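Local coordinates for protein succinylglutamate desuccinylase/aspartoacylase (Shewanella frigidimarina, PDB 3LWU) that binds a zinc ion and is probably a zinc-dependent hydrolase related to succinylglutamate desuccinylase and aspartoacylase, at residues Ser55-Ala60 with Thr90-Ala95; Asn61-Glu66 with Asn119-Tyr124; Ile187-His192 with Ser257-Glu262; His200-Glu205 with Leu220-Ser225; Arg212-Pro217 with Lys279-Tyr284. All blocks are in the same frame, centred on the assembly; numbering follows the deposited sequence.

Contact 1 (Ser55-Ala60 with Thr90-Ala95); sequences SVYIQA and TLAPLA
Strands 56-60 and 90-92 are the two parallel strands of a beta-alpha-beta unit whose connecting helix, 68-80, packs on Ile58 and Ala60. Their backbones run at 13° to each other and are zipped by four bonds: Thr90 N to Val56 O, Ile58 N to Thr90 O, Ala92 N to Ile58 O at 2.7 Å, and Ala60 N to Ala92 O. Beyond the strand, Ala95 N still reaches Ala60 O (3.1 Å). On the face that helix 68-80 covers, Ile58 and Leu91 run alongside each other and meet through their ends, Ile58 CD1 to Leu91 CD2 at 4.0 Å. On the other face, where helix 170-182 packs on Tyr57 and Gln59, the Tyr57 ring passes Thr90, whose CG2 lies 4.2 Å from Tyr57 CD1, and Tyr57 OH comes to 3.7 Å from Ala92 CB. That hydroxyl donates to Gln59 OE1 at 2.8 Å, arriving on a lone pair of the amide oxygen, in its carbonyl plane. Gln59 NE2 in turn bonds Asp190 OD1 and Tyr124 OH. A water donates to Val56 O, which Thr90 N also grips, and bonds Thr90 OG1. With both ends of its amide engaged, Gln59 has its flip fixed, a buried polar link near the zinc site.

Contact 2 (Asn61-Glu66 with Asn119-Tyr124); sequences NVHGAE and NWNREY. With ZN (zinc ion), chain C.
The tight part of this contact is His63 against Asn119. The imidazole binds zinc through ND1 (2.1 Å) and with its other nitrogen, NE2, donates to Asn119 OD1 at 2.8 Å, almost dead straight at 178° and in the ring plane. Asn119 OD1 also accepts from Asn121 N, closing an Asx turn; the two donors come from opposite faces of the amide plane. Asn121 CB sits 3.4 Å from His63 NE2. This is a second-shell carboxamide orienting a zinc ligand, in a site whose other protein ligands are Glu66, through OE1 (2.1 Å) and a longer OE2 bond, and His192. With an alanine here in place of Asn119, His63 NE2 would probably be left without its acceptor and the imidazole freer to turn. Within 61-66, Asn61 ND2 donates to His63 O and Gly64 O, bracing the turn that carries Glu66. Packing is looser around Val62, whose CG1 touches Trp120 CB at 3.9 Å and whose CG2 meets Tyr124 OH, itself bonded to Gln59 NE2. The solvent side lies at Asn119, which is partly exposed.

Contact 3 (Ile187-His192 with Ser257-Glu262); sequences IVLDLH and SAFTLE. With ZN (zinc ion), chain C.
His192 and Glu262 sit side by side near the C-terminal ends of two parallel strands, in register from Ile187 beside Ser257 onward and joined by five backbone bonds, the last from His192 N to Leu261 O (2.8 Å). From CB outward, the His192 side chain changes partner atom by atom. CB lies 3.4 Å from Glu262 OE1; CG is near Thr260 CG2, on which CD2 rests at 3.6 Å; ND1 binds zinc at 2.1 Å; CE1 lies beside Asn121 ND2; NE2 donates weakly to Asp190 OD2. The other Asp190 oxygen, OD1, accepts from Gln59 NE2. With CG beside the backbone N (chi1 -74°), the ring stands where ND1 faces the metal. A water donates to Asp190 OD2 and bonds Thr260 OG1, tying the strands on this face. Without the Glu262 carboxylate, as with an alanine here, a gap would probably open beside His192 CB and leave the ring less confined. On the other face Leu189 CD2 presses against Phe259 CD2 (3.4 Å), and Leu191 CD2 against Leu261 CD2 (3.7 Å). Zinc ligands at or just beyond the C-terminal ends of parallel central strands are characteristic of the M14 carboxypeptidase-like fold.

Contact 4 (His200-Glu205 with Leu220-Ser225); sequences HLYCPE and LIIPNS
Four backbone bonds hold strands 200-204 and 220-222 together in parallel: Leu220 N to Leu201 O (2.7 Å), Cys203 N to Leu220 O, Ile222 N to Cys203 O, and Glu205 N to Ile222 O at 2.9 Å. A water links Glu205 OE1 and Ile221 O, donating to both. Tyr202 carries the packing. Leu220 CD1 sits over one face of its ring in a CH-pi contact, 4.0 Å from the centroid and displaced toward the rim, while Ile222 CG2 comes in at the ring edge, 3.7 Å from Tyr202 CD2. Ile222 holds CG1 between the backbone N and carbonyl carbon (chi1 71°), placing that carbon against Pro204 CA. Ile221 CG2 crosses the Glu205 chain at about a right angle, 3.8 Å from Glu205 CG, and Leu220 CD1 also meets the edge of the His200 ring at CD2. His200 ND1 bonds Cys198 O; His200 NE2 and, weakly, Tyr202 OH bond an unidentified ligand. That is consistent with a pocket near the zinc site, lined by this parallel pair in the catalytic-domain sheet, next to strand 257-263.

Contact 5 (Arg212-Pro217 with Lys279-Tyr284); sequences RFFSIP and KGILAY
Phe214 and Tyr284 face each other with their rings slid well apart: the planes are only 28° from parallel, but the centroids stand 5.1 Å apart and the rings barely overlap. Tyr284 CB lies over one face of the Phe214 ring, toward its rim, a CH-pi contact at 4.2 Å from the centroid. Phe214 CZ approaches Tyr284 CG at 3.8 Å. Tyr284 holds CG anti to the backbone N (chi1 -180°), which turns one ring face to Phe214 and an edge to Phe213 CB. That carbon also packs on Tyr284 CB at 3.9 Å, whereas the Phe213 ring itself leads away and stacks on His287. Farther down the helix Phe214 CE1 meets Ile281 CG1 loosely. With no side chain at Gly280, Ser215 OG comes right against the helix backbone, 3.3 Å from Gly280 CA. Ala283 CB closes against Phe213 O at 3.3 Å. No hydrogen bond crosses. Phe259 meets both Phe214 and Tyr284 edge-to-face, making an aromatic cluster in which Phe214 packs among helix 271-287 and strands 187-194 and 196-204, a hydrophobic layer between helix and sheet in an alpha/beta domain.

Overall arrangement
From the N terminus, contact 1 closes the first loop, around helix 68-80. Contact 2 starts inside that loop and ends beyond it, so the two cross; it draws 119-124 to the turn after strand 56-60. Contact 3 opens afterward and spans a long excursion in which contact 4 is wholly nested. Contact 5 starts within both loops and ends on helix 271-287, crossing contacts 3 and 4. Strand 56-60 neighbours 187-194, which joins contacts 1 and 3, and 257-263 neighbours 196-204, which carries the pairing on to contact 4. Contacts 2 and 3 share the zinc ion; contact 5, away from the metal, ties loop 212-217 to helix 271-287.

Contact 1 (Ser55-Ala60 with Thr90-Ala95)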
# COMPACT_ATOMS: atom_id res chain seq x y z
N SER A 55 27.18 -8.15 29.79
CA SER A 55 26.09 -7.23 29.53
C SER A 55 25.25 -7.76 28.38
O SER A 55 25.73 -8.57 27.55
CB SER A 55 26.63 -5.84 29.19
OG SER A 55 27.42 -5.87 28.01
N VAL A 56 24.04 -7.23 28.31
CA VAL A 56 23.02 -7.72 27.42
C VAL A 56 22.30 -6.59 26.72
O VAL A 56 21.99 -5.56 27.34
CB VAL A 56 21.99 -8.56 28.22
CG1 VAL A 56 20.89 -9.18 27.31
CG2 VAL A 56 22.73 -9.64 29.01
N TYR A 57 22.02 -6.80 25.44
CA TYR A 57 21.21 -5.85 24.65
C TYR A 57 20.07 -6.64 24.05
O TYR A 57 20.28 -7.67 23.42
CB TYR A 57 22.03 -5.20 23.54
CG TYR A 57 21.21 -4.38 22.57
CD1 TYR A 57 20.81 -3.08 22.89
CD2 TYR A 57 20.80 -4.91 21.35
CE1 TYR A 57 20.09 -2.34 22.04
CE2 TYR A 57 20.02 -4.16 20.49
CZ TYR A 57 19.68 -2.87 20.84
OH TYR A 57 18.93 -2.08 19.99
N ILE A 58 18.86 -6.19 24.31
CA ILE A 58 17.66 -6.89 23.87
C ILE A 58 16.80 -5.90 23.11
O ILE A 58 16.53 -4.85 23.65
CB ILE A 58 16.86 -7.40 25.06
CG1 ILE A 58 17.71 -8.36 25.90
CG2 ILE A 58 15.58 -8.12 24.57
CD1 ILE A 58 17.01 -8.87 27.22
N GLN A 59 16.41 -6.21 21.88
CA GLN A 59 15.54 -5.34 21.09
C GLN A 59 14.36 -6.12 20.53
O GLN A 59 14.44 -7.32 20.39
CB GLN A 59 16.28 -4.61 19.96
CG GLN A 59 16.87 -5.52 18.83
CD GLN A 59 17.46 -4.73 17.69
OE1 GLN A 59 17.97 -3.63 17.89
NE2 GLN A 59 17.37 -5.28 16.46
N ALA A 60 13.26 -5.43 20.26
CA ALA A 60 12.09 -6.04 19.63
C ALA A 60 11.57 -5.17 18.51
O ALA A 60 11.78 -3.94 18.51
CB ALA A 60 10.95 -6.25 20.68
N THR A 90 20.22 -3.76 28.68
CA THR A 90 19.66 -2.68 27.91
C THR A 90 18.55 -3.23 27.03
O THR A 90 18.76 -4.20 26.31
CB THR A 90 20.73 -1.99 27.04
OG1 THR A 90 21.80 -1.55 27.87
CG2 THR A 90 20.12 -0.80 26.32
N LEU A 91 17.37 -2.62 27.09
CA LEU A 91 16.24 -3.12 26.34
C LEU A 91 15.73 -2.01 25.43
O LEU A 91 15.57 -0.88 25.86
CB LEU A 91 15.15 -3.62 27.29
CG LEU A 91 15.68 -4.72 28.24
CD1 LEU A 91 16.02 -4.06 29.57
CD2 LEU A 91 14.66 -5.85 28.45
N ALA A 92 15.49 -2.37 24.16
CA ALA A 92 15.01 -1.42 23.15
C ALA A 92 13.74 -1.99 22.53
O ALA A 92 13.79 -2.62 21.48
CB ALA A 92 16.07 -1.17 22.07
N PRO A 93 12.59 -1.80 23.21
CA PRO A 93 11.36 -2.21 22.55
C PRO A 93 10.96 -1.19 21.49
O PRO A 93 11.55 -0.12 21.42
CB PRO A 93 10.36 -2.26 23.69
CG PRO A 93 10.80 -1.21 24.59
CD PRO A 93 12.31 -1.21 24.53
N LEU A 94 9.98 -1.51 20.67
CA LEU A 94 9.48 -0.56 19.66
C LEU A 94 10.65 0.03 18.86
O LEU A 94 10.76 1.24 18.69
CB LEU A 94 8.67 0.56 20.34
CG LEU A 94 7.44 0.13 21.17
CD1 LEU A 94 6.91 1.35 22.02
CD2 LEU A 94 6.26 -0.50 20.36
N ALA A 95 11.52 -0.83 18.35
CA ALA A 95 12.80 -0.38 17.82
C ALA A 95 12.73 0.16 16.40
O ALA A 95 13.72 0.66 15.90
CB ALA A 95 13.86 -1.50 17.91
O HOH W 1 23.53 -3.57 28.22

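Contact 2 (Asn61-Glu66 with Asn119-Tyr124)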
# COMPACT_ATOMS: atom_id res chain seq x y z
N ASN A 61 10.87 -5.81 17.55
CA ASN A 61 9.86 -5.13 16.69
C ASN A 61 10.50 -4.31 15.59
O ASN A 61 9.92 -3.37 15.09
CB ASN A 61 8.92 -4.28 17.58
CG ASN A 61 7.51 -4.03 16.98
OD1 ASN A 61 6.72 -3.36 17.64
ND2 ASN A 61 7.18 -4.59 15.79
N VAL A 62 11.71 -4.71 15.16
CA VAL A 62 12.31 -4.11 13.98
C VAL A 62 11.47 -4.35 12.74
O VAL A 62 11.38 -3.51 11.84
CB VAL A 62 13.73 -4.62 13.76
CG1 VAL A 62 14.23 -4.20 12.39
CG2 VAL A 62 14.63 -4.06 14.86
N HIS A 63 10.87 -5.52 12.68
CA HIS A 63 9.81 -5.81 11.71
C HIS A 63 8.55 -5.37 12.38
O HIS A 63 8.20 -5.88 13.42
CB HIS A 63 9.78 -7.33 11.39
CG HIS A 63 10.84 -7.76 10.41
ND1 HIS A 63 11.53 -8.94 10.51
CD2 HIS A 63 11.37 -7.11 9.35
CE1 HIS A 63 12.40 -9.04 9.52
NE2 HIS A 63 12.34 -7.93 8.80
N GLY A 64 7.83 -4.40 11.81
CA GLY A 64 6.81 -3.68 12.57
C GLY A 64 5.56 -4.43 12.95
O GLY A 64 4.87 -4.02 13.87
N ALA A 65 5.25 -5.52 12.24
CA ALA A 65 4.11 -6.38 12.55
C ALA A 65 4.41 -7.32 13.69
O ALA A 65 3.52 -7.93 14.27
CB ALA A 65 3.71 -7.23 11.28
N GLU A 66 5.69 -7.47 14.00
CA GLU A 66 6.15 -8.47 14.93
C GLU A 66 6.17 -7.90 16.34
O GLU A 66 7.25 -7.64 16.90
CB GLU A 66 7.50 -9.00 14.46
CG GLU A 66 7.40 -9.67 13.09
CD GLU A 66 8.71 -10.17 12.51
OE1 GLU A 66 9.71 -10.19 13.25
OE2 GLU A 66 8.76 -10.50 11.27
N ASN A 119 14.14 -4.78 3.07
CA ASN A 119 13.85 -5.45 4.31
C ASN A 119 14.65 -4.78 5.44
O ASN A 119 15.85 -4.66 5.34
CB ASN A 119 14.22 -6.93 4.17
CG ASN A 119 13.77 -7.81 5.39
OD1 ASN A 119 13.85 -7.39 6.56
ND2 ASN A 119 13.28 -9.03 5.09
N TRP A 120 13.97 -4.34 6.49
CA TRP A 120 14.64 -3.62 7.55
C TRP A 120 15.70 -4.50 8.19
O TRP A 120 16.73 -4.01 8.62
CB TRP A 120 13.66 -3.22 8.63
CG TRP A 120 12.53 -2.30 8.24
CD1 TRP A 120 11.18 -2.56 8.37
CD2 TRP A 120 12.62 -0.98 7.69
NE1 TRP A 120 10.44 -1.47 7.95
CE2 TRP A 120 11.30 -0.49 7.54
CE3 TRP A 120 13.69 -0.15 7.33
CZ2 TRP A 120 11.04 0.77 7.03
CZ3 TRP A 120 13.41 1.12 6.81
CH2 TRP A 120 12.09 1.56 6.69
N ASN A 121 15.45 -5.81 8.26
CA ASN A 121 16.41 -6.74 8.85
C ASN A 121 17.53 -7.19 7.92
O ASN A 121 18.24 -8.16 8.26
CB ASN A 121 15.71 -7.95 9.44
CG ASN A 121 16.54 -8.63 10.53
OD1 ASN A 121 17.30 -7.99 11.27
ND2 ASN A 121 16.42 -9.94 10.59
N ARG A 122 17.70 -6.51 6.78
CA ARG A 122 18.79 -6.81 5.85
C ARG A 122 19.68 -5.56 5.69
O ARG A 122 20.45 -5.47 4.78
CB ARG A 122 18.26 -7.18 4.45
CG ARG A 122 17.39 -8.45 4.33
CD ARG A 122 18.14 -9.78 4.04
NE ARG A 122 18.37 -10.48 5.32
CZ ARG A 122 17.51 -11.30 5.93
NH1 ARG A 122 16.33 -11.62 5.38
NH2 ARG A 122 17.84 -11.83 7.10
N GLU A 123 19.56 -4.62 6.61
CA GLU A 123 20.16 -3.32 6.50
C GLU A 123 21.36 -3.13 7.43
O GLU A 123 21.91 -2.05 7.50
CB GLU A 123 19.10 -2.26 6.85
CG GLU A 123 17.99 -2.04 5.79
CD GLU A 123 18.48 -1.28 4.54
OE1 GLU A 123 19.34 -1.79 3.82
OE2 GLU A 123 18.03 -0.17 4.25
N TYR A 124 21.76 -4.17 8.18
CA TYR A 124 22.84 -4.01 9.16
C TYR A 124 24.20 -3.93 8.45
O TYR A 124 24.33 -4.25 7.25
CB TYR A 124 22.80 -5.11 10.23
CG TYR A 124 21.62 -4.93 11.17
CD1 TYR A 124 21.69 -4.07 12.24
CD2 TYR A 124 20.42 -5.59 10.93
CE1 TYR A 124 20.60 -3.89 13.08
CE2 TYR A 124 19.31 -5.40 11.76
CZ TYR A 124 19.42 -4.55 12.83
OH TYR A 124 18.35 -4.40 13.64
ZN ZN C . 11.25 -10.44 11.92

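Contact 3 (Ile187-His192 with Ser257-Glu262)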
# COMPACT_ATOMS: atom_id res chain seq x y z
N ILE A 187 26.02 -10.11 24.98
CA ILE A 187 24.92 -10.97 24.62
C ILE A 187 23.89 -10.09 23.94
O ILE A 187 23.51 -9.06 24.49
CB ILE A 187 24.26 -11.58 25.88
CG1 ILE A 187 25.23 -12.54 26.57
CG2 ILE A 187 22.98 -12.34 25.49
CD1 ILE A 187 24.95 -12.73 28.09
N VAL A 188 23.48 -10.50 22.74
CA VAL A 188 22.51 -9.74 21.95
C VAL A 188 21.32 -10.65 21.66
O VAL A 188 21.50 -11.75 21.18
CB VAL A 188 23.12 -9.26 20.61
CG1 VAL A 188 22.01 -8.70 19.64
CG2 VAL A 188 24.22 -8.25 20.88
N LEU A 189 20.11 -10.17 21.98
CA LEU A 189 18.88 -10.89 21.67
C LEU A 189 18.03 -9.98 20.81
O LEU A 189 17.62 -8.88 21.26
CB LEU A 189 18.11 -11.27 22.93
CG LEU A 189 18.87 -12.04 24.02
CD1 LEU A 189 17.99 -12.18 25.27
CD2 LEU A 189 19.38 -13.39 23.54
N ASP A 190 17.76 -10.44 19.59
CA ASP A 190 16.88 -9.73 18.65
C ASP A 190 15.57 -10.50 18.63
O ASP A 190 15.54 -11.64 18.20
CB ASP A 190 17.51 -9.70 17.26
CG ASP A 190 16.83 -8.74 16.31
OD1 ASP A 190 15.96 -7.96 16.73
OD2 ASP A 190 17.19 -8.79 15.09
N LEU A 191 14.52 -9.88 19.11
CA LEU A 191 13.22 -10.52 19.25
C LEU A 191 12.28 -10.22 18.08
O LEU A 191 11.90 -9.07 17.84
CB LEU A 191 12.54 -10.05 20.53
CG LEU A 191 13.29 -10.15 21.86
CD1 LEU A 191 12.38 -9.84 22.97
CD2 LEU A 191 13.94 -11.54 22.08
N HIS A 192 11.91 -11.30 17.39
CA HIS A 192 11.08 -11.28 16.22
C HIS A 192 9.87 -12.20 16.41
O HIS A 192 9.71 -12.83 17.44
CB HIS A 192 11.89 -11.76 15.02
CG HIS A 192 12.89 -10.77 14.51
ND1 HIS A 192 12.76 -10.15 13.29
CD2 HIS A 192 14.07 -10.34 15.03
CE1 HIS A 192 13.83 -9.40 13.07
NE2 HIS A 192 14.62 -9.47 14.12
N SER A 257 27.80 -13.60 22.16
CA SER A 257 26.69 -14.47 21.80
C SER A 257 25.59 -13.61 21.19
O SER A 257 25.26 -12.58 21.75
CB SER A 257 26.15 -15.18 23.06
OG SER A 257 27.06 -16.18 23.49
N ALA A 258 25.01 -14.05 20.07
CA ALA A 258 23.83 -13.37 19.48
C ALA A 258 22.80 -14.39 19.02
O ALA A 258 23.16 -15.44 18.48
CB ALA A 258 24.24 -12.48 18.35
N PHE A 259 21.53 -14.11 19.28
CA PHE A 259 20.40 -14.99 18.93
C PHE A 259 19.24 -14.17 18.39
O PHE A 259 19.00 -13.07 18.88
CB PHE A 259 19.87 -15.74 20.16
CG PHE A 259 20.93 -16.35 21.00
CD1 PHE A 259 21.38 -17.65 20.74
CD2 PHE A 259 21.48 -15.66 22.04
CE1 PHE A 259 22.36 -18.20 21.49
CE2 PHE A 259 22.47 -16.21 22.78
CZ PHE A 259 22.90 -17.49 22.52
N THR A 260 18.52 -14.72 17.41
CA THR A 260 17.23 -14.15 16.95
C THR A 260 16.15 -15.11 17.44
O THR A 260 16.13 -16.31 17.07
CB THR A 260 17.18 -13.99 15.43
OG1 THR A 260 18.24 -13.11 14.99
CG2 THR A 260 15.83 -13.48 14.87
N LEU A 261 15.27 -14.60 18.29
CA LEU A 261 14.14 -15.38 18.79
C LEU A 261 12.90 -15.09 17.93
O LEU A 261 12.64 -13.95 17.60
CB LEU A 261 13.84 -15.02 20.23
CG LEU A 261 14.77 -15.61 21.29
CD1 LEU A 261 16.19 -15.18 21.04
CD2 LEU A 261 14.27 -15.20 22.69
N GLU A 262 12.18 -16.13 17.54
CA GLU A 262 10.95 -15.98 16.76
C GLU A 262 9.78 -16.42 17.64
O GLU A 262 9.51 -17.60 17.79
CB GLU A 262 11.05 -16.81 15.48
CG GLU A 262 12.30 -16.53 14.65
CD GLU A 262 12.23 -15.22 13.88
OE1 GLU A 262 11.10 -14.74 13.58
OE2 GLU A 262 13.31 -14.73 13.52
ZN ZN C . 11.25 -10.44 11.92
O HOH W 2 18.67 -10.78 13.67

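Contact 4 (His200-Glu205 with Leu220-Ser225)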
# COMPACT_ATOMS: atom_id res chain seq x y z
N HIS A 200 10.44 -20.49 17.42
CA HIS A 200 11.69 -21.05 16.98
C HIS A 200 12.86 -20.09 17.21
O HIS A 200 12.65 -18.97 17.52
CB HIS A 200 11.59 -21.55 15.51
CG HIS A 200 11.17 -20.52 14.51
ND1 HIS A 200 9.89 -20.01 14.44
CD2 HIS A 200 11.86 -19.96 13.48
CE1 HIS A 200 9.82 -19.13 13.45
NE2 HIS A 200 10.99 -19.10 12.83
N LEU A 201 14.09 -20.55 17.07
CA LEU A 201 15.27 -19.75 17.39
C LEU A 201 16.35 -19.86 16.29
O LEU A 201 16.53 -20.90 15.71
CB LEU A 201 15.85 -20.29 18.70
CG LEU A 201 17.22 -19.89 19.23
CD1 LEU A 201 17.17 -18.43 19.61
CD2 LEU A 201 17.58 -20.73 20.43
N TYR A 202 17.05 -18.78 16.02
CA TYR A 202 18.19 -18.81 15.13
C TYR A 202 19.41 -18.75 16.02
O TYR A 202 19.56 -17.79 16.78
CB TYR A 202 18.19 -17.61 14.22
CG TYR A 202 17.28 -17.72 13.03
CD1 TYR A 202 15.96 -17.32 13.10
CD2 TYR A 202 17.74 -18.22 11.82
CE1 TYR A 202 15.13 -17.39 12.03
CE2 TYR A 202 16.88 -18.31 10.72
CZ TYR A 202 15.58 -17.90 10.85
OH TYR A 202 14.70 -17.95 9.79
N CYS A 203 20.28 -19.74 15.94
CA CYS A 203 21.43 -19.88 16.85
C CYS A 203 22.68 -20.21 16.08
O CYS A 203 22.72 -21.22 15.39
CB CYS A 203 21.14 -21.02 17.82
SG CYS A 203 22.32 -21.30 19.13
N PRO A 204 23.73 -19.39 16.19
CA PRO A 204 24.95 -19.84 15.51
C PRO A 204 25.52 -21.17 16.02
O PRO A 204 25.35 -21.55 17.19
CB PRO A 204 25.94 -18.71 15.78
CG PRO A 204 25.37 -17.92 16.90
CD PRO A 204 23.90 -18.06 16.79
N GLU A 205 26.19 -21.86 15.10
CA GLU A 205 26.75 -23.18 15.31
C GLU A 205 27.59 -23.22 16.58
O GLU A 205 27.46 -24.15 17.39
CB GLU A 205 27.64 -23.53 14.09
CG GLU A 205 27.51 -24.95 13.46
CD GLU A 205 27.83 -24.96 11.92
OE1 GLU A 205 26.96 -24.63 11.04
OE2 GLU A 205 28.99 -25.32 11.61
N LEU A 220 17.15 -23.34 14.63
CA LEU A 220 17.89 -23.38 13.39
C LEU A 220 19.36 -23.05 13.68
O LEU A 220 19.67 -22.00 14.25
CB LEU A 220 17.33 -22.35 12.41
CG LEU A 220 15.91 -22.73 11.98
CD1 LEU A 220 15.09 -21.51 11.60
CD2 LEU A 220 15.97 -23.74 10.88
N ILE A 221 20.26 -23.94 13.28
CA ILE A 221 21.67 -23.78 13.54
C ILE A 221 22.26 -23.11 12.35
O ILE A 221 22.27 -23.69 11.28
CB ILE A 221 22.36 -25.16 13.77
CG1 ILE A 221 21.61 -25.94 14.85
CG2 ILE A 221 23.79 -24.94 14.17
CD1 ILE A 221 22.11 -27.38 15.07
N ILE A 222 22.74 -21.89 12.51
CA ILE A 222 23.22 -21.10 11.39
C ILE A 222 24.77 -21.06 11.33
O ILE A 222 25.44 -21.15 12.35
CB ILE A 222 22.59 -19.69 11.38
CG1 ILE A 222 23.11 -18.81 12.51
CG2 ILE A 222 21.05 -19.80 11.50
CD1 ILE A 222 22.47 -17.41 12.55
N PRO A 223 25.34 -20.98 10.12
CA PRO A 223 26.79 -20.89 9.98
C PRO A 223 27.32 -19.46 10.16
O PRO A 223 26.56 -18.53 10.50
CB PRO A 223 27.01 -21.34 8.52
CG PRO A 223 25.80 -20.79 7.81
CD PRO A 223 24.66 -20.91 8.80
N ASN A 224 28.62 -19.31 9.94
CA ASN A 224 29.34 -18.05 10.01
C ASN A 224 29.22 -17.31 8.69
O ASN A 224 30.04 -17.48 7.80
CB ASN A 224 30.82 -18.33 10.26
CG ASN A 224 31.61 -17.06 10.47
OD1 ASN A 224 31.03 -15.95 10.52
ND2 ASN A 224 32.94 -17.20 10.63
N SER A 225 28.19 -16.49 8.56
CA SER A 225 27.85 -15.96 7.26
C SER A 225 27.08 -14.68 7.47
O SER A 225 26.12 -14.67 8.25
CB SER A 225 26.99 -17.00 6.52
OG SER A 225 27.01 -16.76 5.14
O HOH W 3 24.20 -24.30 9.83

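Contact 5 (Arg212-Pro217 with Lys279-Tyr284)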
# COMPACT_ATOMS: atom_id res chain seq x y z
N ARG A 212 19.44 -24.76 24.68
CA ARG A 212 18.65 -25.49 25.67
C ARG A 212 18.10 -24.64 26.86
O ARG A 212 17.30 -25.14 27.69
CB ARG A 212 19.43 -26.73 26.19
CG ARG A 212 20.69 -26.45 26.94
CD ARG A 212 21.29 -27.72 27.56
NE ARG A 212 22.30 -27.37 28.56
CZ ARG A 212 23.53 -26.92 28.27
NH1 ARG A 212 23.91 -26.80 27.00
NH2 ARG A 212 24.39 -26.59 29.24
N PHE A 213 18.52 -23.37 26.94
CA PHE A 213 18.10 -22.51 28.05
C PHE A 213 16.85 -21.72 27.74
O PHE A 213 16.07 -21.42 28.64
CB PHE A 213 19.24 -21.59 28.47
CG PHE A 213 20.40 -22.33 29.09
CD1 PHE A 213 20.37 -22.66 30.43
CD2 PHE A 213 21.46 -22.74 28.31
CE1 PHE A 213 21.40 -23.37 31.01
CE2 PHE A 213 22.51 -23.45 28.88
CZ PHE A 213 22.47 -23.76 30.24
N PHE A 214 16.66 -21.41 26.46
CA PHE A 214 15.47 -20.72 26.04
C PHE A 214 14.31 -21.70 26.04
O PHE A 214 14.53 -22.92 26.11
CB PHE A 214 15.66 -20.09 24.67
CG PHE A 214 16.76 -19.07 24.63
CD1 PHE A 214 16.55 -17.81 25.13
CD2 PHE A 214 18.01 -19.38 24.12
CE1 PHE A 214 17.56 -16.84 25.10
CE2 PHE A 214 19.02 -18.41 24.09
CZ PHE A 214 18.78 -17.16 24.57
N SER A 215 13.08 -21.17 26.03
CA SER A 215 11.88 -22.02 26.08
C SER A 215 11.36 -22.17 24.65
O SER A 215 10.25 -21.76 24.33
CB SER A 215 10.83 -21.40 26.99
OG SER A 215 11.31 -21.27 28.32
N ILE A 216 12.20 -22.71 23.78
CA ILE A 216 11.94 -22.69 22.35
C ILE A 216 12.09 -24.09 21.77
O ILE A 216 13.19 -24.66 21.80
CB ILE A 216 12.83 -21.65 21.63
CG1 ILE A 216 12.44 -20.24 22.09
CG2 ILE A 216 12.62 -21.74 20.10
CD1 ILE A 216 13.24 -19.12 21.50
N PRO A 217 10.99 -24.67 21.26
CA PRO A 217 11.09 -26.06 20.82
C PRO A 217 11.99 -26.29 19.60
O PRO A 217 12.63 -27.34 19.53
CB PRO A 217 9.64 -26.43 20.49
CG PRO A 217 8.82 -25.42 21.22
CD PRO A 217 9.61 -24.17 21.18
N LYS A 279 10.63 -15.99 30.94
CA LYS A 279 11.26 -16.96 31.85
C LYS A 279 12.40 -17.76 31.20
O LYS A 279 13.40 -18.05 31.86
CB LYS A 279 10.21 -17.92 32.41
CG LYS A 279 9.23 -17.27 33.46
CD LYS A 279 8.11 -18.24 33.83
CE LYS A 279 7.32 -17.78 35.04
NZ LYS A 279 5.98 -18.46 35.10
N GLY A 280 12.25 -18.13 29.93
CA GLY A 280 13.33 -18.82 29.20
C GLY A 280 14.54 -17.93 28.97
O GLY A 280 15.69 -18.37 29.16
N ILE A 281 14.30 -16.68 28.59
CA ILE A 281 15.36 -15.70 28.51
C ILE A 281 16.10 -15.57 29.85
O ILE A 281 17.31 -15.54 29.87
CB ILE A 281 14.86 -14.29 28.03
CG1 ILE A 281 14.41 -14.37 26.55
CG2 ILE A 281 15.98 -13.25 28.21
CD1 ILE A 281 13.74 -13.04 25.98
N LEU A 282 15.35 -15.49 30.95
CA LEU A 282 15.98 -15.42 32.28
C LEU A 282 16.79 -16.65 32.62
O LEU A 282 17.81 -16.56 33.29
CB LEU A 282 14.93 -15.17 33.36
CG LEU A 282 14.48 -13.71 33.46
CD1 LEU A 282 13.21 -13.62 34.31
CD2 LEU A 282 15.58 -12.83 34.09
N ALA A 283 16.34 -17.81 32.15
CA ALA A 283 17.11 -19.02 32.32
C ALA A 283 18.46 -18.82 31.66
O ALA A 283 19.48 -19.10 32.28
CB ALA A 283 16.38 -20.23 31.73
N TYR A 284 18.50 -18.30 30.44
CA TYR A 284 19.81 -18.09 29.79
C TYR A 284 20.68 -17.03 30.48
O TYR A 284 21.91 -17.24 30.67
CB TYR A 284 19.65 -17.75 28.29
CG TYR A 284 20.97 -17.54 27.61
CD1 TYR A 284 21.86 -18.60 27.42
CD2 TYR A 284 21.36 -16.29 27.19
CE1 TYR A 284 23.08 -18.41 26.81
CE2 TYR A 284 22.56 -16.09 26.58
CZ TYR A 284 23.43 -17.14 26.39
OH TYR A 284 24.66 -16.92 25.79